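Local coordinates for SorB (Sorangium cellulosum, PDB 6B2V), which contributes the pyran synthase domain of module nine in the sorangicin polyketide assembly line, a double-hotdog relative of the dehydratases that probably closes a pyran ring, at residues R99-R104 with S120-H125; P142-I147 with S276-M281. All coordinates share one frame; numbering follows the deposited sequence.

Interactions 1 and 2 lie on opposite sides of the chain's centre, their own centres about 37 Å apart and their nearest atoms about 19 Å apart. Both are partly buried. Interaction 1 lies within the predicted N-terminal hotdog, where it joins a strand to the turn of a neighbouring hairpin, and its two segments meet through side chains and a water. In interaction 2 the linker between the hotdogs is laid against a turn of the predicted C-terminal one, largely by backbone groups: one direct hydrogen bond and two waters. A cysteine sulfur takes part in each, over a guanidinium face in interaction 1 and in apolar packing on a proline in interaction 2.

Interaction 1 (R99-R104 with S120-H125); sequences RACELR and SSRGVH
Cys101 and Arg122 meet with the thiol over a face of the guanidinium, SG lying 3.4 Å above the plane and displaced toward its rim. The nearest atom of that group is NE, 3.7 Å from Cys101 SG. An extended side chain brings the Arg122 guanidinium back from the hairpin turn toward residues 99-101, where water 1 lies in its plane. This water accepts from Arg122 NH2 at 2.9 Å and donates to Arg99 O at 2.6 Å, bridging two groups too far apart to bond directly. Arg122 NH1 is held separately by Val95 O, which helps keep the group in place above the sulfur.

The packed part is the row formed by Cys101, Ser120, Leu103 and His125. Leu103 CG stands anti to the backbone N (chi1 -157°), and CD1 comes within 3.6 Å of His125 CD2, at a slant to the imidazole. Ser120 CB fits beside Glu102 O at 3.5 Å. Ser120 OG, placed between its own backbone N and carbonyl carbon (chi1 71°), accepts from Arg122 N at 2.9 Å in an ST turn and shares a 2.7 Å hydrogen bond with His125 NE2. With His125 ND1 bonded to Ser92 O, both imidazole nitrogens have partners and the ring's rotation is fixed. By contrast, Arg99 and Arg122 lie on the solvent side, and the side chain of Glu102 keeps to the rim, with long, weak ion pairs to Arg104 and Arg33.

The type I turn from Ser120 to Gly123 links strands 113-120 and 123-132 of the predicted N-terminal hotdog. Strand 101-110 pairs with strand 41-48 on one side and strand 113-120 on the other, while Tyr67 of helix 64-77 touches both Leu103 and His125.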
# COMPACT_ATOMS: atom_id res chain seq x y z
N ARG A 99 -13.17 -21.12 -1.86
CA ARG A 99 -12.74 -21.62 -3.15
C ARG A 99 -11.67 -20.74 -3.76
O ARG A 99 -11.69 -19.58 -3.57
CB ARG A 99 -14.00 -21.52 -3.99
CG ARG A 99 -13.89 -21.56 -5.52
CD ARG A 99 -15.07 -22.22 -6.18
NE ARG A 99 -15.20 -23.59 -5.76
CZ ARG A 99 -14.91 -24.67 -6.48
NH1 ARG A 99 -14.53 -24.61 -7.74
NH2 ARG A 99 -15.02 -25.85 -5.92
N ALA A 100 -10.82 -21.30 -4.60
CA ALA A 100 -9.83 -20.50 -5.29
C ALA A 100 -10.46 -19.54 -6.31
O ALA A 100 -11.54 -19.74 -6.73
CB ALA A 100 -8.83 -21.35 -5.98
N CYS A 101 -9.74 -18.47 -6.65
CA CYS A 101 -10.19 -17.46 -7.59
C CYS A 101 -9.05 -16.91 -8.41
O CYS A 101 -7.96 -16.74 -7.93
CB CYS A 101 -10.83 -16.31 -6.82
SG CYS A 101 -11.90 -15.18 -7.73
N GLU A 102 -9.34 -16.56 -9.64
CA GLU A 102 -8.35 -15.97 -10.48
C GLU A 102 -8.46 -14.46 -10.42
O GLU A 102 -9.50 -13.94 -10.33
CB GLU A 102 -8.56 -16.41 -11.92
CG GLU A 102 -7.61 -15.79 -12.93
CD GLU A 102 -8.05 -15.91 -14.41
OE1 GLU A 102 -8.94 -15.23 -14.87
OE2 GLU A 102 -7.44 -16.63 -15.12
N LEU A 103 -7.33 -13.79 -10.43
CA LEU A 103 -7.26 -12.34 -10.49
C LEU A 103 -6.49 -12.00 -11.74
O LEU A 103 -5.48 -12.58 -11.98
CB LEU A 103 -6.57 -11.78 -9.27
CG LEU A 103 -6.85 -10.37 -8.86
CD1 LEU A 103 -8.30 -10.09 -8.68
CD2 LEU A 103 -6.13 -10.09 -7.57
N ARG A 104 -6.99 -11.04 -12.49
CA ARG A 104 -6.37 -10.61 -13.72
C ARG A 104 -6.06 -9.15 -13.70
O ARG A 104 -6.79 -8.43 -13.15
CB ARG A 104 -7.28 -10.92 -14.90
CG ARG A 104 -6.69 -10.62 -16.25
CD ARG A 104 -7.67 -10.83 -17.39
NE ARG A 104 -8.27 -12.15 -17.40
CZ ARG A 104 -9.36 -12.43 -18.10
NH1 ARG A 104 -9.95 -11.49 -18.79
NH2 ARG A 104 -9.88 -13.63 -18.10
N SER A 120 -11.70 -9.62 -11.64
CA SER A 120 -12.06 -11.00 -11.53
C SER A 120 -13.46 -11.22 -12.02
O SER A 120 -14.15 -10.34 -12.38
CB SER A 120 -12.01 -11.49 -10.09
OG SER A 120 -13.04 -10.97 -9.31
N SER A 121 -13.94 -12.43 -11.83
CA SER A 121 -15.33 -12.71 -12.15
C SER A 121 -16.29 -12.01 -11.20
O SER A 121 -17.47 -12.03 -11.41
CB SER A 121 -15.60 -14.20 -12.21
OG SER A 121 -15.38 -14.79 -11.00
N ARG A 122 -15.76 -11.42 -10.15
CA ARG A 122 -16.51 -10.71 -9.16
C ARG A 122 -16.46 -9.20 -9.32
O ARG A 122 -16.84 -8.49 -8.44
CB ARG A 122 -16.06 -11.12 -7.76
CG ARG A 122 -15.90 -12.60 -7.59
CD ARG A 122 -15.48 -12.98 -6.17
NE ARG A 122 -15.12 -14.37 -5.99
CZ ARG A 122 -14.52 -14.86 -4.93
NH1 ARG A 122 -14.23 -14.12 -3.91
NH2 ARG A 122 -14.24 -16.14 -4.88
N GLY A 123 -15.96 -8.72 -10.44
CA GLY A 123 -15.93 -7.30 -10.65
C GLY A 123 -14.57 -6.66 -10.73
O GLY A 123 -13.62 -7.33 -10.91
N VAL A 124 -14.55 -5.36 -10.62
CA VAL A 124 -13.32 -4.63 -10.69
C VAL A 124 -12.88 -4.34 -9.25
O VAL A 124 -13.64 -3.94 -8.45
CB VAL A 124 -13.46 -3.38 -11.51
CG1 VAL A 124 -12.20 -2.54 -11.45
CG2 VAL A 124 -13.79 -3.76 -12.93
N HIS A 125 -11.63 -4.64 -8.97
CA HIS A 125 -11.09 -4.46 -7.62
C HIS A 125 -10.17 -3.27 -7.42
O HIS A 125 -10.19 -2.64 -6.41
CB HIS A 125 -10.37 -5.75 -7.19
CG HIS A 125 -11.22 -6.97 -7.29
ND1 HIS A 125 -12.28 -7.20 -6.45
CD2 HIS A 125 -11.22 -8.00 -8.16
CE1 HIS A 125 -12.87 -8.32 -6.80
NE2 HIS A 125 -12.25 -8.82 -7.84
O HOH W 1 -13.24 -17.65 -2.63

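Interaction 2 (P142-I147 with S276-M281); sequences PPALDI and SGNCLM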
# COMPACT_ATOMS: atom_id res chain seq x y z
N PRO A 142 12.42 13.15 -1.51
CA PRO A 142 12.36 14.11 -0.44
C PRO A 142 13.67 14.09 0.29
O PRO A 142 14.39 13.14 0.33
CB PRO A 142 11.30 13.53 0.50
CG PRO A 142 10.50 12.64 -0.31
CD PRO A 142 11.32 12.20 -1.48
N PRO A 143 13.90 15.16 0.99
CA PRO A 143 15.08 15.26 1.82
C PRO A 143 14.98 14.25 2.98
O PRO A 143 13.95 13.82 3.31
CB PRO A 143 15.02 16.65 2.42
CG PRO A 143 14.05 17.36 1.62
CD PRO A 143 13.11 16.39 1.01
N ALA A 144 16.10 13.94 3.58
CA ALA A 144 16.07 13.00 4.68
C ALA A 144 15.23 13.54 5.82
O ALA A 144 15.30 14.66 6.11
CB ALA A 144 17.46 12.68 5.17
N LEU A 145 14.46 12.66 6.45
CA LEU A 145 13.61 13.04 7.55
C LEU A 145 14.37 13.19 8.85
O LEU A 145 15.10 12.35 9.21
CB LEU A 145 12.53 12.01 7.73
CG LEU A 145 11.52 12.27 8.83
CD1 LEU A 145 10.73 13.52 8.44
CD2 LEU A 145 10.60 11.07 8.93
N ASP A 146 14.10 14.30 9.54
CA ASP A 146 14.67 14.58 10.84
C ASP A 146 13.80 13.84 11.83
O ASP A 146 12.87 14.32 12.38
CB ASP A 146 14.66 16.07 11.05
CG ASP A 146 15.38 16.52 12.31
OD1 ASP A 146 15.59 15.69 13.16
OD2 ASP A 146 15.66 17.72 12.34
N ILE A 147 14.17 12.59 12.04
CA ILE A 147 13.39 11.73 12.90
C ILE A 147 13.32 12.21 14.34
O ILE A 147 12.32 12.10 14.92
CB ILE A 147 13.93 10.28 12.83
CG1 ILE A 147 13.85 9.81 11.40
CG2 ILE A 147 13.20 9.31 13.76
CD1 ILE A 147 14.78 8.67 11.13
N SER A 276 18.30 6.35 8.63
CA SER A 276 18.90 7.64 8.39
C SER A 276 17.92 8.70 7.88
O SER A 276 18.31 9.75 7.55
CB SER A 276 20.11 7.53 7.48
OG SER A 276 21.14 6.86 8.13
N GLY A 277 16.67 8.31 7.85
CA GLY A 277 15.63 9.20 7.38
C GLY A 277 15.44 9.30 5.87
O GLY A 277 14.70 10.10 5.39
N ASN A 278 16.17 8.46 5.16
CA ASN A 278 16.04 8.49 3.71
C ASN A 278 14.70 7.89 3.27
O ASN A 278 14.31 6.87 3.70
CB ASN A 278 17.15 7.72 2.98
CG ASN A 278 18.56 8.16 3.31
OD1 ASN A 278 18.91 9.25 3.25
ND2 ASN A 278 19.38 7.21 3.59
N CYS A 279 14.07 8.53 2.29
CA CYS A 279 12.79 8.05 1.80
C CYS A 279 12.89 6.84 0.88
O CYS A 279 13.50 6.90 -0.13
CB CYS A 279 12.15 9.20 1.01
SG CYS A 279 10.45 8.86 0.50
N LEU A 280 12.26 5.75 1.29
CA LEU A 280 12.25 4.50 0.53
C LEU A 280 11.00 4.47 -0.32
O LEU A 280 11.04 4.14 -1.45
CB LEU A 280 12.34 3.27 1.48
CG LEU A 280 13.40 3.43 2.57
CD1 LEU A 280 13.40 2.14 3.35
CD2 LEU A 280 14.79 3.68 1.98
N MET A 281 9.89 4.83 0.28
CA MET A 281 8.65 4.94 -0.44
C MET A 281 7.83 6.08 0.09
O MET A 281 7.78 6.27 1.23
CB MET A 281 7.79 3.70 -0.36
CG MET A 281 8.37 2.49 -0.99
SD MET A 281 7.22 1.13 -0.99
CE MET A 281 6.91 1.05 0.76
O HOH W 2 15.42 10.82 1.40
O HOH W 3 12.74 11.31 3.65
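This contact is a mostly backbone-mediated docking of linker 142-147 on the turn leading into strand 279-289 of the predicted C-terminal hotdog fold. The linker follows strand 123-132 of the predicted N-terminal hotdog and leads into helix 147-152, with Asp146 as its N-cap. Its central hold is the hydrogen bond from Leu145 N to Gly277 O, 2.8 Å long and nearly straight at 170°, with the donor tilted 32° from the carbonyl plane. Gly277 O also receives a CA-H...O contact from Ala144 and a hydrogen bond from water 3, which donates as well to Pro143 O. Water 2 makes the next link, donating to Pro142 O and accepting from Cys279 N.

Gly277, with no side chain, lies directly against the backbone of Ala144 and Leu145. Asp274 OD1 accepts from both Ser276 N and Asn278 N, bracing the turn. Ile147 CD1 reaches over Gly277, 3.8 Å from its N. At the other end, Cys279 SG, anti to its backbone N (chi1 -172°), packs on the Pro142 ring, 3.9 Å from CG.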